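Local coordinates for protein cytosol aminopeptidase (Coxiella burnetii, PDB 3IJ3) that probably acts as a manganese-dependent metalloaminopeptidase of the M17 family, removing amino acids from the N-termini of peptides, at residues A[35-43]-A[108-119]. Numbering follows the deposited sequence.
Sequences KNFIPIQPM and LPPGAFQLNRDD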
loop_
_atom_site.group_PDB
_atom_site.type_symbol
_atom_site.label_atom_id
_atom_site.label_comp_id
_atom_site.label_asym_id
_atom_site.label_seq_id
_atom_site.Cartn_x
_atom_site.Cartn_y
_atom_site.Cartn_z
ATOM N N LYS A 35 -42.428 46.146 16.121
ATOM C CA LYS A 35 -42.979 46.486 14.811
ATOM C C LYS A 35 -41.955 46.990 13.791
ATOM O O LYS A 35 -42.327 47.318 12.666
ATOM C CB LYS A 35 -44.109 47.529 14.970
ATOM C CG LYS A 35 -45.342 47.012 15.688
ATOM C CD LYS A 35 -46.036 45.913 14.879
ATOM C CE LYS A 35 -47.365 45.506 15.505
ATOM N NZ LYS A 35 -47.998 44.389 14.744
ATOM N N ASN A 36 -40.675 47.032 14.161
ATOM C CA ASN A 36 -39.629 47.516 13.256
ATOM C C ASN A 36 -38.552 46.495 12.825
ATOM O O ASN A 36 -37.437 46.887 12.447
ATOM C CB ASN A 36 -38.959 48.761 13.842
ATOM C CG ASN A 36 -38.412 48.538 15.236
ATOM O OD1 ASN A 36 -38.398 47.406 15.738
ATOM N ND2 ASN A 36 -37.962 49.629 15.883
ATOM N N PHE A 37 -38.861 45.201 12.885
ATOM C CA PHE A 37 -37.885 44.214 12.419
ATOM C C PHE A 37 -37.839 44.221 10.888
ATOM O O PHE A 37 -38.823 44.563 10.253
ATOM C CB PHE A 37 -38.250 42.805 12.863
ATOM C CG PHE A 37 -38.236 42.583 14.344
ATOM C CD1 PHE A 37 -37.187 43.024 15.121
ATOM C CD2 PHE A 37 -39.225 41.805 14.940
ATOM C CE1 PHE A 37 -37.163 42.767 16.503
ATOM C CE2 PHE A 37 -39.202 41.544 16.310
ATOM C CZ PHE A 37 -38.169 42.022 17.082
ATOM N N ILE A 38 -36.706 43.800 10.303
ATOM C CA ILE A 38 -36.535 43.709 8.841
ATOM C C ILE A 38 -37.067 42.357 8.341
ATOM O O ILE A 38 -36.590 41.293 8.782
ATOM C CB ILE A 38 -35.050 43.822 8.453
ATOM C CG1 ILE A 38 -34.452 45.119 8.996
ATOM C CG2 ILE A 38 -34.864 43.720 6.913
ATOM C CD1 ILE A 38 -32.924 45.153 8.984
ATOM N N PRO A 39 -38.081 42.370 7.461
ATOM C CA PRO A 39 -38.589 41.090 6.984
ATOM C C PRO A 39 -37.649 40.344 6.035
ATOM O O PRO A 39 -36.968 40.964 5.214
ATOM C CB PRO A 39 -39.876 41.470 6.248
ATOM C CG PRO A 39 -39.641 42.893 5.781
ATOM C CD PRO A 39 -38.836 43.517 6.909
ATOM N N ILE A 40 -37.608 39.019 6.200
ATOM C CA ILE A 40 -36.895 38.102 5.312
ATOM C C ILE A 40 -38.017 37.309 4.655
ATOM O O ILE A 40 -38.842 36.694 5.342
ATOM C CB ILE A 40 -35.962 37.165 6.059
ATOM C CG1 ILE A 40 -34.852 37.967 6.754
ATOM C CG2 ILE A 40 -35.367 36.171 5.100
ATOM C CD1 ILE A 40 -33.938 37.092 7.653
ATOM N N GLN A 41 -38.046 37.306 3.331
ATOM C CA GLN A 41 -39.115 36.644 2.590
ATOM C C GLN A 41 -38.579 35.625 1.588
ATOM O O GLN A 41 -37.766 35.975 0.743
ATOM C CB GLN A 41 -39.917 37.710 1.839
ATOM C CG GLN A 41 -41.058 37.178 0.946
ATOM C CD GLN A 41 -41.823 38.283 0.277
ATOM O OE1 GLN A 41 -41.579 39.473 0.534
ATOM N NE2 GLN A 41 -42.755 37.908 -0.610
ATOM N N PRO A 42 -39.051 34.365 1.667
ATOM C CA PRO A 42 -38.585 33.395 0.684
ATOM C C PRO A 42 -39.177 33.690 -0.696
ATOM O O PRO A 42 -40.294 34.226 -0.812
ATOM C CB PRO A 42 -39.103 32.056 1.231
ATOM C CG PRO A 42 -40.341 32.425 1.956
ATOM C CD PRO A 42 -40.047 33.773 2.580
ATOM N N MET A 43 -38.435 33.331 -1.731
ATOM C CA MET A 43 -38.851 33.609 -3.091
ATOM C C MET A 43 -38.309 32.578 -4.065
ATOM O O MET A 43 -37.186 32.114 -3.934
ATOM C CB MET A 43 -38.316 35.007 -3.482
ATOM C CG MET A 43 -38.703 35.535 -4.883
ATOM S SD MET A 43 -40.472 35.666 -5.124
ATOM C CE MET A 43 -40.997 36.867 -3.896
ATOM N N LEU A 108 -26.401 37.539 5.677
ATOM C CA LEU A 108 -27.219 38.687 6.073
ATOM C C LEU A 108 -26.453 39.889 6.553
ATOM O O LEU A 108 -25.451 39.764 7.250
ATOM C CB LEU A 108 -28.211 38.326 7.174
ATOM C CG LEU A 108 -29.478 37.588 6.775
ATOM C CD1 LEU A 108 -30.251 37.164 8.026
ATOM C CD2 LEU A 108 -30.340 38.467 5.871
ATOM N N PRO A 109 -26.930 41.082 6.171
ATOM C CA PRO A 109 -26.325 42.259 6.740
ATOM C C PRO A 109 -26.678 42.302 8.237
ATOM O O PRO A 109 -27.526 41.530 8.693
ATOM C CB PRO A 109 -27.040 43.415 6.024
ATOM C CG PRO A 109 -27.722 42.830 4.844
ATOM C CD PRO A 109 -27.984 41.399 5.188
ATOM N N PRO A 110 -26.044 43.194 9.000
ATOM C CA PRO A 110 -26.383 43.319 10.420
ATOM C C PRO A 110 -27.842 43.743 10.648
ATOM O O PRO A 110 -28.420 44.475 9.817
ATOM C CB PRO A 110 -25.451 44.442 10.893
ATOM C CG PRO A 110 -24.287 44.350 9.983
ATOM C CD PRO A 110 -24.900 44.048 8.642
ATOM N N GLY A 111 -28.444 43.279 11.743
ATOM C CA GLY A 111 -29.815 43.691 12.065
ATOM C C GLY A 111 -30.685 42.713 12.799
ATOM O O GLY A 111 -30.259 41.602 13.126
ATOM N N ALA A 112 -31.912 43.169 13.066
ATOM C CA ALA A 112 -32.957 42.408 13.732
ATOM C C ALA A 112 -33.960 42.058 12.657
ATOM O O ALA A 112 -34.596 42.947 12.083
ATOM C CB ALA A 112 -33.634 43.258 14.850
ATOM N N PHE A 113 -34.114 40.765 12.382
ATOM C CA PHE A 113 -34.969 40.303 11.282
ATOM C C PHE A 113 -36.163 39.511 11.764
ATOM O O PHE A 113 -36.232 39.103 12.920
ATOM C CB PHE A 113 -34.137 39.447 10.301
ATOM C CG PHE A 113 -32.961 40.182 9.674
ATOM C CD1 PHE A 113 -33.091 40.785 8.422
ATOM C CD2 PHE A 113 -31.738 40.283 10.331
ATOM C CE1 PHE A 113 -32.020 41.474 7.834
ATOM C CE2 PHE A 113 -30.662 40.971 9.761
ATOM C CZ PHE A 113 -30.805 41.577 8.499
ATOM N N GLN A 114 -37.109 39.269 10.870
ATOM C CA GLN A 114 -38.262 38.468 11.215
ATOM C C GLN A 114 -38.728 37.737 9.985
ATOM O O GLN A 114 -38.527 38.204 8.861
ATOM C CB GLN A 114 -39.414 39.354 11.713
ATOM C CG GLN A 114 -40.005 40.196 10.599
ATOM C CD GLN A 114 -41.101 41.135 11.047
ATOM O OE1 GLN A 114 -41.344 41.316 12.240
ATOM N NE2 GLN A 114 -41.754 41.765 10.079
ATOM N N LEU A 115 -39.337 36.578 10.206
ATOM C CA LEU A 115 -39.953 35.786 9.143
ATOM C C LEU A 115 -41.438 36.099 9.224
ATOM O O LEU A 115 -41.902 36.632 10.244
ATOM C CB LEU A 115 -39.765 34.290 9.376
ATOM C CG LEU A 115 -38.317 33.809 9.435
ATOM C CD1 LEU A 115 -38.323 32.260 9.406
ATOM C CD2 LEU A 115 -37.520 34.377 8.283
ATOM N N ASN A 116 -42.185 35.774 8.170
ATOM C CA ASN A 116 -43.648 35.964 8.143
ATOM C C ASN A 116 -44.320 34.601 8.006
ATOM O O ASN A 116 -44.079 33.872 7.052
ATOM C CB ASN A 116 -44.056 36.888 6.984
ATOM C CG ASN A 116 -45.568 37.112 6.888
ATOM O OD1 ASN A 116 -46.360 36.490 7.600
ATOM N ND2 ASN A 116 -45.968 38.020 5.997
ATOM N N ARG A 117 -45.159 34.266 8.982
ATOM C CA ARG A 117 -45.903 32.994 9.013
ATOM C C ARG A 117 -46.671 32.747 7.721
ATOM O O ARG A 117 -46.751 31.615 7.246
ATOM C CB ARG A 117 -46.835 33.009 10.239
ATOM C CG ARG A 117 -47.872 31.899 10.410
ATOM C CD ARG A 117 -47.303 30.490 10.417
ATOM N NE ARG A 117 -47.325 29.864 9.095
ATOM C CZ ARG A 117 -48.346 29.156 8.607
ATOM N NH1 ARG A 117 -48.261 28.641 7.392
ATOM N NH2 ARG A 117 -49.456 28.957 9.315
ATOM N N ASP A 118 -47.208 33.819 7.139
ATOM C CA ASP A 118 -47.972 33.720 5.902
ATOM C C ASP A 118 -47.164 33.252 4.699
ATOM O O ASP A 118 -47.749 32.867 3.700
ATOM C CB ASP A 118 -48.636 35.064 5.573
ATOM C CG ASP A 118 -49.738 35.423 6.546
ATOM O OD1 ASP A 118 -50.086 34.581 7.406
ATOM O OD2 ASP A 118 -50.266 36.545 6.437
ATOM N N ASP A 119 -45.833 33.291 4.787
ATOM C CA ASP A 119 -44.972 32.839 3.683
ATOM C C ASP A 119 -44.779 31.327 3.654
ATOM O O ASP A 119 -44.135 30.818 2.740
ATOM C CB ASP A 119 -43.580 33.496 3.778
ATOM C CG ASP A 119 -43.594 34.968 3.467
ATOM O OD1 ASP A 119 -44.498 35.425 2.741
ATOM O OD2 ASP A 119 -42.678 35.680 3.932
HETATM O O HOH W 1 -41.601 43.995 13.053
HETATM O O HOH W 2 -40.953 34.983 5.833
#
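In one of its two modelled conformers, Gln114 turns its CG between its own backbone N and carbonyl carbon (chi1 69°) and then runs straight, which lays its side chain against Phe37, whose CG in turn stands anti to the carbonyl carbon. In that conformer the two side chains cross at about a right angle: Gln114 OE1 lies in the plane of the Phe37 ring, 3.5 Å from CD2 at its edge, with amide and ring planes 73° apart. A water accepts from Phe37 N and lies within hydrogen-bonding distance of this OE1, so it may link the amide to the backbone before strand 38-43. On the other face of the sheet Ile38 and Phe113 lie side by side, Ile38 CB being 3.6 Å from Phe113 CD1. Ile40 CD1 packs on Phe113 CB and meets Leu108 CD1 tip to tip at 3.7 Å; that same Leu108 methyl lies over the centre of one face of the Phe113 ring.

Parallel pairing is established by three backbone bonds, Ile38 N to Ala112 O (2.9 Å), Gln114 N to Ile38 O and Ile40 N to Gln114 O. Past Gln114 the direct pairing gives way to a second water, which donates to Ile40 O and to Asp119 OD2 and accepts from Asn116 N. Widening CA separations fit this, from 4.5 Å at Ile38-Phe113 to 5.4 Å at Ile40-Leu115. An Asx turn, Asp118 N to Asn116 OD1, leads into the 3-10 segment that sets the Asp119 carboxylate beside Pro42, OD2 to CD 3.5 Å.

Within the mixed sheet of the N-terminal domain, these two strands are central neighbours: 38-43 bonds on its other edge to strand 85-91, while Phe113 and Leu115 touch strand 151-154 and Leu115 also packs on helix 123-135.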